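Local atomic coordinates of N-acyl-D-glutamate deacylase (Bordetella bronchiseptica, PDB entry 3GIP), a protein that catalyses the hydrolysis of N-acyl-D-glutamate to D-glutamate and a carboxylate, as a zinc-containing member of the amidohydrolase superfamily. Residues I57-F62 / V429-D434; Q85-V90 / G379-V384. All blocks are in the same frame, centred on the assembly; numbering follows the deposited sequence.

Contact 1: I57-F62 / V429-D434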
loop_
_atom_site.group_PDB
_atom_site.type_symbol
_atom_site.label_atom_id
_atom_site.label_comp_id
_atom_site.label_asym_id
_atom_site.label_seq_id
_atom_site.Cartn_x
_atom_site.Cartn_y
_atom_site.Cartn_z
ATOM N N ILE A 57 22.185 -6.497 -6.929
ATOM C CA ILE A 57 22.050 -5.245 -6.203
ATOM C C ILE A 57 21.581 -5.618 -4.802
ATOM O O ILE A 57 20.746 -6.508 -4.638
ATOM C CB ILE A 57 20.979 -4.320 -6.832
ATOM C CG1 ILE A 57 21.453 -3.810 -8.193
ATOM C CG2 ILE A 57 20.681 -3.153 -5.892
ATOM C CD1 ILE A 57 22.671 -2.908 -8.130
ATOM N N VAL A 58 22.146 -4.956 -3.801
ATOM C CA VAL A 58 21.765 -5.177 -2.415
ATOM C C VAL A 58 21.141 -3.850 -2.001
ATOM O O VAL A 58 21.808 -2.814 -1.978
ATOM C CB VAL A 58 22.994 -5.500 -1.546
ATOM C CG1 VAL A 58 22.570 -5.734 -0.105
ATOM C CG2 VAL A 58 23.699 -6.726 -2.101
ATOM N N ALA A 59 19.850 -3.882 -1.692
ATOM C CA ALA A 59 19.131 -2.663 -1.353
ATOM C C ALA A 59 18.269 -2.804 -0.111
ATOM O O ALA A 59 18.112 -3.901 0.427
ATOM C CB ALA A 59 18.254 -2.268 -2.542
ATOM N N PRO A 60 17.709 -1.682 0.377
ATOM C CA PRO A 60 16.858 -1.782 1.565
ATOM C C PRO A 60 15.593 -2.518 1.116
ATOM O O PRO A 60 15.187 -2.393 -0.040
ATOM C CB PRO A 60 16.544 -0.323 1.910
ATOM C CG PRO A 60 17.605 0.480 1.197
ATOM C CD PRO A 60 17.808 -0.285 -0.085
ATOM N N GLY A 61 14.977 -3.284 2.010
ATOM C CA GLY A 61 13.757 -3.983 1.639
ATOM C C GLY A 61 12.722 -2.965 1.194
ATOM O O GLY A 61 12.694 -1.841 1.704
ATOM N N PHE A 62 11.865 -3.336 0.248
ATOM C CA PHE A 62 10.863 -2.393 -0.232
ATOM C C PHE A 62 9.713 -2.194 0.746
ATOM O O PHE A 62 9.278 -3.129 1.423
ATOM C CB PHE A 62 10.321 -2.835 -1.595
ATOM C CG PHE A 62 11.395 -3.107 -2.613
ATOM C CD1 PHE A 62 12.546 -2.323 -2.656
ATOM C CD2 PHE A 62 11.256 -4.145 -3.531
ATOM C CE1 PHE A 62 13.542 -2.570 -3.597
ATOM C CE2 PHE A 62 12.246 -4.400 -4.476
ATOM C CZ PHE A 62 13.390 -3.612 -4.510
ATOM N N VAL A 429 16.891 -6.546 0.517
ATOM C CA VAL A 429 16.475 -7.319 -0.642
ATOM C C VAL A 429 17.654 -7.368 -1.599
ATOM O O VAL A 429 18.321 -6.359 -1.835
ATOM C CB VAL A 429 15.246 -6.711 -1.372
ATOM C CG1 VAL A 429 15.551 -5.307 -1.864
ATOM C CG2 VAL A 429 14.853 -7.611 -2.540
ATOM N N VAL A 430 17.927 -8.559 -2.121
ATOM C CA VAL A 430 19.011 -8.762 -3.069
ATOM C C VAL A 430 18.348 -9.156 -4.381
ATOM O O VAL A 430 17.560 -10.102 -4.418
ATOM C CB VAL A 430 19.947 -9.903 -2.614
ATOM C CG1 VAL A 430 21.059 -10.108 -3.636
ATOM C CG2 VAL A 430 20.530 -9.579 -1.248
ATOM N N PHE A 431 18.649 -8.433 -5.453
ATOM C CA PHE A 431 18.033 -8.745 -6.735
ATOM C C PHE A 431 18.949 -8.504 -7.924
ATOM O O PHE A 431 19.899 -7.731 -7.843
ATOM C CB PHE A 431 16.737 -7.936 -6.896
ATOM C CG PHE A 431 16.944 -6.444 -7.014
ATOM C CD1 PHE A 431 17.122 -5.848 -8.261
ATOM C CD2 PHE A 431 16.946 -5.633 -5.880
ATOM C CE1 PHE A 431 17.297 -4.466 -8.378
ATOM C CE2 PHE A 431 17.121 -4.246 -5.986
ATOM C CZ PHE A 431 17.297 -3.663 -7.238
ATOM N N ASP A 432 18.662 -9.197 -9.020
ATOM C CA ASP A 432 19.431 -9.049 -10.249
ATOM C C ASP A 432 18.784 -7.881 -10.995
ATOM O O ASP A 432 17.625 -7.963 -11.399
ATOM C CB ASP A 432 19.329 -10.322 -11.088
ATOM C CG ASP A 432 20.242 -10.296 -12.293
ATOM O OD1 ASP A 432 20.383 -9.217 -12.906
ATOM O OD2 ASP A 432 20.809 -11.358 -12.631
ATOM N N PRO A 433 19.522 -6.777 -11.189
ATOM C CA PRO A 433 18.946 -5.626 -11.890
ATOM C C PRO A 433 18.571 -5.882 -13.344
ATOM O O PRO A 433 17.680 -5.224 -13.887
ATOM C CB PRO A 433 20.028 -4.561 -11.747
ATOM C CG PRO A 433 21.292 -5.376 -11.752
ATOM C CD PRO A 433 20.933 -6.530 -10.840
ATOM N N ASP A 434 19.241 -6.843 -13.969
ATOM C CA ASP A 434 18.975 -7.140 -15.369
ATOM C C ASP A 434 17.825 -8.099 -15.625
ATOM O O ASP A 434 17.292 -8.138 -16.730
ATOM C CB ASP A 434 20.240 -7.677 -16.043
ATOM C CG ASP A 434 21.350 -6.648 -16.100
ATOM O OD1 ASP A 434 21.042 -5.451 -16.279
ATOM O OD2 ASP A 434 22.529 -7.034 -15.979
#
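Ile57 lays CB over one face of the Phe431 ring, 3.9 Å from the centroid and 18° off the normal, a CH-pi contact displaced toward the rim. The side chains run side by side; CG2 of Ile57 lies 3.7 Å from CZ of Phe431, while CG1 turns to the ring of Pro433. Ala59 CB, on the same face of the strand pair as Ile57 and Val429, sits at the edge of the Phe431 ring. Phe62 sets CZ 4.1 Å from CE2 of Phe431 and crosses Val429 at about a right angle: CG1 of Val429 stands over a face of the Phe62 ring. A chi1 of 60° puts that methyl between backbone N and carbonyl carbon, 3.5 Å from Pro60 O. Four backbone hydrogen bonds pair Ile57 with Phe431 and Ala59 with Val429, the straightest from Ile57 N to Phe431 O (2.8 Å, 178° at the hydrogen). Val58 and Val430, the non-hydrogen-bonded pair between, use the other face. Helix 397-404 packs on Ile57 and Phe62. This antiparallel pairing sits within a larger set of strands: 57-64 runs on beside parallel strand 87-92, consistent with the start of the amidohydrolase TIM-type barrel, and late strand 428-431 pairs with its first part.

Contact 2: Q85-V90 / G379-V384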
loop_
_atom_site.group_PDB
_atom_site.type_symbol
_atom_site.label_atom_id
_atom_site.label_comp_id
_atom_site.label_asym_id
_atom_site.label_seq_id
_atom_site.Cartn_x
_atom_site.Cartn_y
_atom_site.Cartn_z
ATOM N N GLN A 85 8.293 -10.281 -4.042
ATOM C CA GLN A 85 8.567 -9.109 -4.866
ATOM C C GLN A 85 9.466 -8.115 -4.129
ATOM O O GLN A 85 9.577 -6.946 -4.514
ATOM C CB GLN A 85 7.270 -8.438 -5.348
ATOM C CG GLN A 85 6.321 -7.936 -4.282
ATOM C CD GLN A 85 5.122 -7.223 -4.884
ATOM O OE1 GLN A 85 5.268 -6.214 -5.579
ATOM N NE2 GLN A 85 3.927 -7.745 -4.625
ATOM N N GLY A 86 10.108 -8.601 -3.065
ATOM C CA GLY A 86 11.044 -7.794 -2.297
ATOM C C GLY A 86 10.544 -6.878 -1.196
ATOM O O GLY A 86 11.320 -6.078 -0.678
ATOM N N ILE A 87 9.276 -7.003 -0.820
ATOM C CA ILE A 87 8.683 -6.152 0.210
ATOM C C ILE A 87 8.978 -6.655 1.622
ATOM O O ILE A 87 8.748 -7.825 1.925
ATOM C CB ILE A 87 7.157 -6.067 0.003
ATOM C CG1 ILE A 87 6.865 -5.414 -1.349
ATOM C CG2 ILE A 87 6.506 -5.277 1.126
ATOM C CD1 ILE A 87 5.426 -5.565 -1.802
ATOM N N THR A 88 9.481 -5.764 2.476
ATOM C CA THR A 88 9.816 -6.110 3.860
ATOM C C THR A 88 8.965 -5.369 4.893
ATOM O O THR A 88 8.998 -5.696 6.083
ATOM C CB THR A 88 11.296 -5.815 4.164
ATOM O OG1 THR A 88 11.581 -4.445 3.858
ATOM C CG2 THR A 88 12.200 -6.712 3.339
ATOM N N THR A 89 8.223 -4.365 4.443
ATOM C CA THR A 89 7.347 -3.588 5.319
ATOM C C THR A 89 6.098 -3.204 4.539
ATOM O O THR A 89 6.178 -2.881 3.354
ATOM C CB THR A 89 8.019 -2.274 5.805
ATOM O OG1 THR A 89 9.148 -2.582 6.629
ATOM C CG2 THR A 89 7.031 -1.424 6.607
ATOM N N VAL A 90 4.944 -3.250 5.194
ATOM C CA VAL A 90 3.709 -2.855 4.540
ATOM C C VAL A 90 2.911 -1.938 5.447
ATOM O O VAL A 90 2.881 -2.123 6.664
ATOM C CB VAL A 90 2.819 -4.065 4.166
ATOM C CG1 VAL A 90 2.393 -4.826 5.416
ATOM C CG2 VAL A 90 1.593 -3.577 3.397
ATOM N N GLY A 379 2.962 -8.408 -8.440
ATOM C CA GLY A 379 4.042 -7.857 -9.243
ATOM C C GLY A 379 4.324 -6.373 -9.276
ATOM O O GLY A 379 5.131 -5.937 -10.092
ATOM N N SER A 380 3.707 -5.597 -8.396
ATOM C CA SER A 380 3.917 -4.154 -8.399
ATOM C C SER A 380 5.362 -3.661 -8.329
ATOM O O SER A 380 5.817 -2.931 -9.213
ATOM C CB SER A 380 3.121 -3.501 -7.263
ATOM O OG SER A 380 1.727 -3.584 -7.503
ATOM N N PHE A 381 6.095 -4.048 -7.290
ATOM C CA PHE A 381 7.462 -3.557 -7.147
ATOM C C PHE A 381 8.439 -4.022 -8.215
ATOM O O PHE A 381 9.262 -3.241 -8.698
ATOM C CB PHE A 381 7.975 -3.876 -5.737
ATOM C CG PHE A 381 7.409 -2.964 -4.687
ATOM C CD1 PHE A 381 8.148 -1.888 -4.209
ATOM C CD2 PHE A 381 6.101 -3.131 -4.239
ATOM C CE1 PHE A 381 7.592 -0.984 -3.303
ATOM C CE2 PHE A 381 5.533 -2.237 -3.337
ATOM C CZ PHE A 381 6.280 -1.160 -2.867
ATOM N N THR A 382 8.335 -5.281 -8.608
ATOM C CA THR A 382 9.224 -5.806 -9.630
ATOM C C THR A 382 8.828 -5.293 -11.017
ATOM O O THR A 382 9.664 -5.231 -11.921
ATOM C CB THR A 382 9.222 -7.334 -9.583
ATOM O OG1 THR A 382 7.869 -7.798 -9.514
ATOM C CG2 THR A 382 9.984 -7.821 -8.349
ATOM N N ARG A 383 7.564 -4.915 -11.190
ATOM C CA ARG A 383 7.134 -4.373 -12.475
ATOM C C ARG A 383 7.731 -2.972 -12.597
ATOM O O ARG A 383 8.096 -2.534 -13.688
ATOM C CB ARG A 383 5.606 -4.312 -12.566
ATOM C CG ARG A 383 5.076 -3.932 -13.952
ATOM C CD ARG A 383 3.559 -4.064 -14.000
ATOM N NE ARG A 383 2.968 -3.725 -15.296
ATOM C CZ ARG A 383 3.010 -4.498 -16.378
ATOM N NH1 ARG A 383 3.623 -5.674 -16.343
ATOM N NH2 ARG A 383 2.416 -4.102 -17.499
ATOM N N VAL A 384 7.837 -2.257 -11.480
ATOM C CA VAL A 384 8.438 -0.932 -11.540
ATOM C C VAL A 384 9.914 -1.084 -11.910
ATOM O O VAL A 384 10.406 -0.400 -12.803
ATOM C CB VAL A 384 8.322 -0.179 -10.194
ATOM C CG1 VAL A 384 9.189 1.075 -10.219
ATOM C CG2 VAL A 384 6.860 0.205 -9.945
#
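Ile87 and Phe381 cross at about a right angle, with CG1 of the isoleucine over one face of the phenyl ring, 4.1 Å from the centroid and offset toward the rim. CD1 of Ile87 comes closer to the same side of the ring, 3.5 Å from CD2 of Phe381. Gln85 meets that ring differently: OE1 lies in its plane at the edge, 3.5 Å from CD2 of Phe381, while also accepting the backbone N-H of Phe381 (2.9 Å between N and OE1, 164° at the hydrogen). The donor approaches nearly in line with the amide C=O. Beyond CG the glutamine chain is extended (chi2 177°), which carries CD toward the helix. Gln85 OE1 supplies Phe381 N with the acceptor that the preceding turn does not, at a kink in helix 376-391; NE2 of Gln85 donates to Trp81 O, so both ends of the amide are held. CG2 of Thr382 packs on Gln85 CB at 4.1 Å, and OG1 of Thr382 is hydrogen-bonded to Ser449 OG. Gly86, with positive phi, is the C-prime residue of the Schellman motif that ends helix 80-83. The turn leads into strand 87-92, consistent with an early strand of the TIM-type barrel.

In the fold
The centres of contacts 1 and 2 lie 11 Å apart, and strands 57-64 and 87-92 join them as parallel neighbours. Phe62 is the bridge: its N lies 2.9 Å from Gly86 O and its O 2.8 Å from Thr88 N, both probable hydrogen bonds. Along the chain the order is 57-62, 85-90, 379-384, 429-434, so the partners of contact 2 fall between those of contact 1. Helix 397-404 reaches both, Met404 touching Phe62 and Phe381. An early strand, and the turn leading into the next, thus meet chain-distant elements around two parallel strands that probably belong to the TIM-type barrel. Ser380's side chain, about 13 Å from the zinc, keeps contact 2 off the metal itself.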